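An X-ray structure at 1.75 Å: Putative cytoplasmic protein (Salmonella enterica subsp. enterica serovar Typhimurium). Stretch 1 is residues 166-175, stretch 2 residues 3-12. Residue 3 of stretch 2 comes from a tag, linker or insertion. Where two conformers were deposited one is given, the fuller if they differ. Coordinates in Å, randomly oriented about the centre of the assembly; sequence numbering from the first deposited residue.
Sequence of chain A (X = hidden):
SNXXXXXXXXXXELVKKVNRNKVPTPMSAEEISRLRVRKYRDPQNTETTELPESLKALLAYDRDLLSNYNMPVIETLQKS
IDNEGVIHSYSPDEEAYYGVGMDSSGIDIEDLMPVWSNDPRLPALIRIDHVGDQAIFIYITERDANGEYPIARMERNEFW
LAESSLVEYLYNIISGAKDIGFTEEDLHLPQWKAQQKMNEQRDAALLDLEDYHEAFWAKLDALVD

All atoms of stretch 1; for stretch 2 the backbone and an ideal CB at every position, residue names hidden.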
ATOM      1  N   LEU A 166       4.367  -6.353  -0.126  1.00 15.66           N
ATOM      2  CA  LEU A 166       3.044  -6.893   0.068  1.00 16.84           C
ATOM      3  C   LEU A 166       3.064  -8.418   0.395  1.00 15.78           C
ATOM      4  O   LEU A 166       2.192  -8.910   1.117  1.00 18.48           O
ATOM      5  CB  LEU A 166       2.169  -6.622  -1.178  1.00 18.25           C
ATOM      6  CG  LEU A 166       0.675  -6.943  -1.037  1.00 18.73           C
ATOM      7  CD1 LEU A 166       0.049  -6.170   0.108  1.00 20.76           C
ATOM      8  CD2 LEU A 166      -0.039  -6.659  -2.354  1.00 20.51           C
ATOM      9  N   VAL A 167       4.050  -9.135  -0.130  1.00 17.67           N
ATOM     10  CA  VAL A 167       4.220 -10.548   0.168  1.00 18.27           C
ATOM     11  C   VAL A 167       4.461 -10.752   1.672  1.00 17.43           C
ATOM     12  O   VAL A 167       3.756 -11.531   2.305  1.00 16.80           O
ATOM     13  CB  VAL A 167       5.346 -11.190  -0.656  1.00 19.43           C
ATOM     14  CG1 VAL A 167       5.575 -12.654  -0.299  1.00 19.47           C
ATOM     15  CG2 VAL A 167       5.031 -11.090  -2.165  1.00 21.00           C
ATOM     16  N   GLU A 168       5.410 -10.040   2.233  1.00 17.02           N
ATOM     17  CA  GLU A 168       5.667 -10.126   3.671  1.00 17.25           C
ATOM     18  C   GLU A 168       4.431  -9.697   4.477  1.00 15.93           C
ATOM     19  O   GLU A 168       4.055 -10.358   5.450  1.00 17.31           O
ATOM     20  CB  GLU A 168       6.875  -9.279   4.054  1.00 16.54           C
ATOM     21  CG  GLU A 168       7.157  -9.286   5.558  1.00 16.74           C
ATOM     22  CD  GLU A 168       8.444  -8.633   5.985  1.00 19.07           C
ATOM     23  OE1 GLU A 168       9.110  -7.941   5.177  1.00 15.24           O
ATOM     24  OE2 GLU A 168       8.810  -8.805   7.181  1.00 21.25           O
ATOM     25  N   TYR A 169       3.795  -8.602   4.067  1.00 16.56           N
ATOM     26  CA  TYR A 169       2.605  -8.122   4.734  1.00 16.04           C
ATOM     27  C   TYR A 169       1.540  -9.222   4.790  1.00 17.25           C
ATOM     28  O   TYR A 169       0.975  -9.518   5.857  1.00 18.56           O
ATOM     29  CB  TYR A 169       2.071  -6.837   4.053  1.00 16.52           C
ATOM     30  CG  TYR A 169       0.708  -6.421   4.523  1.00 16.45           C
ATOM     31  CD1 TYR A 169       0.538  -5.695   5.703  1.00 19.91           C
ATOM     32  CD2 TYR A 169      -0.440  -6.781   3.816  1.00 17.92           C
ATOM     33  CE1 TYR A 169      -0.707  -5.337   6.157  1.00 19.88           C
ATOM     34  CE2 TYR A 169      -1.697  -6.411   4.235  1.00 16.83           C
ATOM     35  CZ  TYR A 169      -1.850  -5.688   5.414  1.00 19.82           C
ATOM     36  OH  TYR A 169      -3.109  -5.336   5.870  1.00 20.17           O
ATOM     37  N   LEU A 170       1.259  -9.857   3.650  1.00 17.12           N
ATOM     38  CA  LEU A 170       0.208 -10.852   3.611  1.00 18.33           C
ATOM     39  C   LEU A 170       0.542 -12.137   4.383  1.00 20.46           C
ATOM     40  O   LEU A 170      -0.355 -12.721   5.020  1.00 20.77           O
ATOM     41  CB  LEU A 170      -0.187 -11.175   2.165  1.00 21.86           C
ATOM     42  CG  LEU A 170      -0.974 -10.055   1.513  1.00 23.56           C
ATOM     43  CD1 LEU A 170      -1.236 -10.464   0.063  1.00 27.52           C
ATOM     44  CD2 LEU A 170      -2.297  -9.756   2.209  1.00 28.16           C
ATOM     45  N   TYR A 171       1.790 -12.592   4.328  1.00 17.12           N
ATOM     46  CA  TYR A 171       2.175 -13.766   5.118  1.00 17.73           C
ATOM     47  C   TYR A 171       1.873 -13.506   6.587  1.00 20.27           C
ATOM     48  O   TYR A 171       1.402 -14.407   7.320  1.00 20.69           O
ATOM     49  CB  TYR A 171       3.655 -14.118   4.929  1.00 17.45           C
ATOM     50  CG  TYR A 171       3.921 -15.122   3.826  1.00 18.82           C
ATOM     51  CD1 TYR A 171       3.699 -16.491   4.018  1.00 22.35           C
ATOM     52  CD2 TYR A 171       4.368 -14.717   2.592  1.00 19.48           C
ATOM     53  CE1 TYR A 171       3.928 -17.402   3.012  1.00 25.91           C
ATOM     54  CE2 TYR A 171       4.619 -15.643   1.578  1.00 20.89           C
ATOM     55  CZ  TYR A 171       4.391 -16.982   1.780  1.00 25.55           C
ATOM     56  OH  TYR A 171       4.629 -17.913   0.764  1.00 24.41           O
ATOM     57  N   ASN A 172       2.148 -12.285   7.022  1.00 19.06           N
ATOM     58  CA  ASN A 172       1.877 -11.925   8.415  1.00 19.39           C
ATOM     59  C   ASN A 172       0.357 -11.900   8.696  1.00 23.93           C
ATOM     60  O   ASN A 172      -0.092 -12.467   9.684  1.00 21.75           O
ATOM     61  CB  ASN A 172       2.586 -10.642   8.803  1.00 20.26           C
ATOM     62  CG  ASN A 172       4.066 -10.855   9.085  1.00 20.49           C
ATOM     63  OD1 ASN A 172       4.935 -10.798   8.207  1.00 24.12           O
ATOM     64  ND2 ASN A 172       4.357 -11.119  10.313  1.00 18.73           N
ATOM     65  N   ILE A 173      -0.439 -11.329   7.788  1.00 20.27           N
ATOM     66  CA  ILE A 173      -1.896 -11.324   7.965  1.00 24.45           C
ATOM     67  C   ILE A 173      -2.427 -12.748   8.109  1.00 24.09           C
ATOM     68  O   ILE A 173      -3.197 -13.039   9.013  1.00 26.14           O
ATOM     69  CB  ILE A 173      -2.621 -10.599   6.802  1.00 23.50           C
ATOM     70  CG1 ILE A 173      -2.307  -9.106   6.793  1.00 25.24           C
ATOM     71  CG2 ILE A 173      -4.122 -10.865   6.797  1.00 26.83           C
ATOM     72  CD1 ILE A 173      -2.766  -8.347   8.011  1.00 26.25           C
ATOM     73  N   ILE A 174      -1.975 -13.618   7.218  0.50 22.00           N
ATOM     74  CA  ILE A 174      -2.468 -14.985   7.135  0.50 24.26           C
ATOM     75  C   ILE A 174      -1.974 -15.901   8.260  0.50 24.15           C
ATOM     76  O   ILE A 174      -2.582 -16.931   8.527  0.50 25.81           O
ATOM     77  CB  ILE A 174      -2.063 -15.575   5.779  0.50 24.08           C
ATOM     78  CG1 ILE A 174      -2.931 -14.930   4.695  0.50 25.44           C
ATOM     79  CG2 ILE A 174      -2.189 -17.083   5.778  0.50 26.48           C
ATOM     80  CD1 ILE A 174      -2.498 -15.245   3.289  0.50 27.83           C
ATOM     81  N   SER A 175      -0.901 -15.502   8.938  1.00 24.79           N
ATOM     82  CA  SER A 175      -0.270 -16.348   9.985  1.00 26.18           C
ATOM     83  C   SER A 175      -1.189 -16.676  11.162  1.00 27.65           C
ATOM     84  O   SER A 175      -1.006 -17.696  11.816  1.00 29.01           O
ATOM     85  CB  SER A 175       1.043 -15.721  10.519  1.00 23.14           C
ATOM     86  OG  SER A 175       0.789 -14.549  11.279  1.00 24.83           O
ATOM     87  N   UNK A   3      14.675 -22.297   6.116  1.00 81.74           N
ATOM     88  CA  UNK A   3      14.105 -23.324   5.196  1.00 66.64           C
ATOM     89  C   UNK A   3      12.671 -23.024   4.698  1.00 60.37           C
ATOM     90  O   UNK A   3      12.195 -23.735   3.835  1.00 62.06           O
ATOM     91  CB  UNK A   3      14.098 -24.680   5.904  1.00 66.64           C
ATOM     92  N   UNK A   4      11.990 -21.987   5.204  1.00 53.03           N
ATOM     93  CA  UNK A   4      10.570 -21.744   4.833  1.00 42.47           C
ATOM     94  C   UNK A   4      10.392 -21.238   3.415  1.00 48.75           C
ATOM     95  O   UNK A   4      11.169 -20.409   2.953  1.00 43.75           O
ATOM     96  CB  UNK A   4       9.943 -20.732   5.794  1.00 42.47           C
ATOM     97  N   UNK A   5       9.341 -21.706   2.736  1.00 46.02           N
ATOM     98  CA  UNK A   5       9.087 -21.342   1.342  1.00 49.47           C
ATOM     99  C   UNK A   5       8.112 -20.164   1.263  1.00 48.82           C
ATOM    100  O   UNK A   5       6.922 -20.306   1.616  1.00 52.27           O
ATOM    101  CB  UNK A   5       8.535 -22.541   0.568  1.00 49.47           C
ATOM    102  N   UNK A   6       8.620 -19.017   0.786  1.00 33.84           N
ATOM    103  CA  UNK A   6       7.879 -17.748   0.824  1.00 35.96           C
ATOM    104  C   UNK A   6       7.656 -17.108  -0.551  1.00 38.61           C
ATOM    105  O   UNK A   6       7.481 -15.851  -0.696  1.00 37.24           O
ATOM    106  CB  UNK A   6       8.624 -16.755   1.718  1.00 35.96           C
ATOM    107  N   UNK A   7       7.618 -17.982  -1.549  1.00 34.29           N
ATOM    108  CA  UNK A   7       7.345 -17.584  -2.923  1.00 33.71           C
ATOM    109  C   UNK A   7       5.945 -16.991  -3.105  1.00 31.07           C
ATOM    110  O   UNK A   7       5.013 -17.224  -2.349  1.00 27.62           O
ATOM    111  CB  UNK A   7       7.517 -18.789  -3.850  1.00 33.71           C
ATOM    112  N   UNK A   8       5.794 -16.231  -4.170  1.00 31.38           N
ATOM    113  CA  UNK A   8       4.494 -15.740  -4.521  1.00 35.34           C
ATOM    114  C   UNK A   8       3.488 -16.888  -4.805  1.00 34.20           C
ATOM    115  O   UNK A   8       2.316 -16.828  -4.409  1.00 30.99           O
ATOM    116  CB  UNK A   8       4.617 -14.821  -5.738  1.00 35.34           C
ATOM    117  N   UNK A   9       3.956 -17.957  -5.443  1.00 33.83           N
ATOM    118  CA  UNK A   9       3.087 -19.095  -5.789  1.00 38.97           C
ATOM    119  C   UNK A   9       2.516 -19.708  -4.522  1.00 34.81           C
ATOM    120  O   UNK A   9       1.307 -19.977  -4.437  1.00 31.76           O
ATOM    121  CB  UNK A   9       3.854 -20.150  -6.589  1.00 38.97           C
ATOM    122  N   UNK A  10       3.394 -19.923  -3.545  0.70 31.53           N
ATOM    123  CA  UNK A  10       2.986 -20.446  -2.259  0.70 32.42           C
ATOM    124  C   UNK A  10       1.990 -19.493  -1.582  0.70 28.12           C
ATOM    125  O   UNK A  10       0.971 -19.934  -1.027  0.70 27.95           O
ATOM    126  CB  UNK A  10       4.209 -20.672  -1.368  0.70 32.42           C
ATOM    127  N   UNK A  11       2.256 -18.188  -1.644  1.00 29.99           N
ATOM    128  CA  UNK A  11       1.375 -17.205  -1.038  1.00 27.63           C
ATOM    129  C   UNK A  11      -0.052 -17.282  -1.610  1.00 26.93           C
ATOM    130  O   UNK A  11      -1.031 -17.285  -0.869  1.00 28.58           O
ATOM    131  CB  UNK A  11       1.949 -15.802  -1.242  1.00 27.63           C
ATOM    132  N   UNK A  12      -0.169 -17.384  -2.918  1.00 27.35           N
ATOM    133  CA  UNK A  12      -1.477 -17.446  -3.525  1.00 30.49           C
ATOM    134  C   UNK A  12      -2.243 -18.711  -3.096  1.00 30.93           C
ATOM    135  O   UNK A  12      -3.440 -18.629  -2.813  1.00 32.57           O
ATOM    136  CB  UNK A  12      -1.342 -17.395  -5.048  1.00 30.49           C
TER

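Position 3 lies far from stretch 1, in open space, so the contact sets no preference. The deposited residue is A3, which comes from the expression tag.

At position 4 the backbone is extended and CA-to-CB points toward stretch 1, yet no atom there lies within 5.5 Å of the ideal CB. A short side chain would fall short; a long, flexible apolar one could reach the ring of Y171. The residue is M4, a selenomethionine, whose extended chain brings its CE to 3.7 Å from Y171 CE1.

Position 5 points away, and polar or small residues would do as well as any. It is D5, poorly ordered.

At position 6 CA-to-CB runs sideways, with the ideal CB 4.2 Å from Y171 CE2. The ring face turned to this position invites an apolar, perhaps branched side chain such as valine, isoleucine or leucine. I6 covers it: its CG2 lies over one face, 4.1 Å from the centroid of the Y171 ring in a CH-pi contact, while the end of the side chain leads away.

Position 7 points away, but its backbone (phi/psi -63/159) immediately precedes a helix, where serine, threonine, aspartate or asparagine can cap a free NH. S7 does so: its OG accepts from the backbone N of position 10 at 3.0 Å. Its carbonyl serves twice, since S7 O accepts from the backbone N of position 11 at 3.0 Å and from Y171 OH at 3.2 Å, at the edge of the ring.

Position 8 also points away at CB, though V167 CG2 is 5.2 Å from the ideal CB. A long apolar chain could fold back to it, and L8 does, placing its CD1 4.3 Å from V167 CG2.

Position 9 points away on the helix and tolerates many polar residues; it is T9.

At position 10 CA-to-CB is sideways and the ideal CB is 3.5 Å from Y171 OH, so a side chain that continues away from the hydroxyl fits, polar types included. It is N10, whose CB packs 3.6 Å from Y171 OH.

At position 11 CA-to-CB points toward stretch 1, into a hollow lined by V167, L170, Y171 and I174. With largely nonpolar walls, a medium-sized aliphatic residue suits it, leucine, isoleucine or methionine among them. L11 is the knob in this hole. Its CD2 approaches V167 CG1 at 3.9 Å, and its CD1 meets I174 CD1 at 4.0 Å. That same CD1 lies 4.1 Å from the Y171 ring centroid, over the face opposite I6.

Position 12 points away, with nothing of stretch 1 within 5.5 Å of the ideal CB; many residues would serve. It is I12, which makes no contact with stretch 1.

Stretch 2 3-12: AMDISLTNLI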
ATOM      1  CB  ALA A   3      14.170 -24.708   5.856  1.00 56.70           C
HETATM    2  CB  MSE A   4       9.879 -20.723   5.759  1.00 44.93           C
HETATM    3  CG  MSE A   4       8.433 -20.510   5.304  1.00 49.84           C
HETATM    4 SE   MSE A   4       7.347 -19.568   6.656  1.00 60.39          SE
HETATM    5  CE  MSE A   4       5.717 -19.351   5.563  1.00 49.18           C
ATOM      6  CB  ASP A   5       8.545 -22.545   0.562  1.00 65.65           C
ATOM      7  CG  ASP A   5       9.038 -22.578  -0.895  1.00 87.49           C
ATOM      8  OD1 ASP A   5      10.086 -21.963  -1.211  1.00 90.42           O
ATOM      9  OD2 ASP A   5       8.380 -23.234  -1.732  1.00 81.70           O
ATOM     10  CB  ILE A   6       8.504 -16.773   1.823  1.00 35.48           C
ATOM     11  CG1 ILE A   6      10.024 -16.772   1.709  1.00 39.66           C
ATOM     12  CG2 ILE A   6       8.089 -17.178   3.240  1.00 27.54           C
ATOM     13  CD1 ILE A   6      10.569 -15.927   0.579  1.00 49.52           C
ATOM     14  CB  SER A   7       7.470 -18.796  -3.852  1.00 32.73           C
ATOM     15  OG  SER A   7       6.408 -19.714  -3.609  1.00 32.55           O
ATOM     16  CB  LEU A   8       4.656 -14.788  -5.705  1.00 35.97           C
ATOM     17  CG  LEU A   8       3.432 -14.064  -6.150  1.00 30.56           C
ATOM     18  CD1 LEU A   8       2.719 -13.390  -4.987  1.00 28.75           C
ATOM     19  CD2 LEU A   8       3.895 -13.087  -7.234  1.00 27.01           C
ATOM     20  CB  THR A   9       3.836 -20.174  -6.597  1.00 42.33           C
ATOM     21  OG1 THR A   9       4.122 -19.663  -7.898  1.00 51.81           O
ATOM     22  CG2 THR A   9       2.989 -21.430  -6.762  1.00 45.47           C
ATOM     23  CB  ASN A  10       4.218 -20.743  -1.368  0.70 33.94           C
ATOM     24  CG  ASN A  10       5.097 -21.905  -1.888  0.70 37.51           C
ATOM     25  OD1 ASN A  10       6.171 -22.173  -1.343  0.70 48.63           O
ATOM     26  ND2 ASN A  10       4.655 -22.588  -2.928  0.70 35.57           N
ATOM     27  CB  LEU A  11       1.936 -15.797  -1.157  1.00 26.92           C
ATOM     28  CG  LEU A  11       1.056 -14.699  -0.550  1.00 27.01           C
ATOM     29  CD1 LEU A  11       0.709 -14.993   0.907  1.00 26.66           C
ATOM     30  CD2 LEU A  11       1.814 -13.405  -0.663  1.00 33.11           C
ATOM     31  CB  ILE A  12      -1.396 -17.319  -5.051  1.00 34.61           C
ATOM     32  CG1 ILE A  12      -0.812 -15.936  -5.459  1.00 28.63           C
ATOM     33  CG2 ILE A  12      -2.770 -17.520  -5.645  1.00 38.49           C
ATOM     34  CD1 ILE A  12      -1.704 -14.757  -5.147  1.00 32.14           C
TER
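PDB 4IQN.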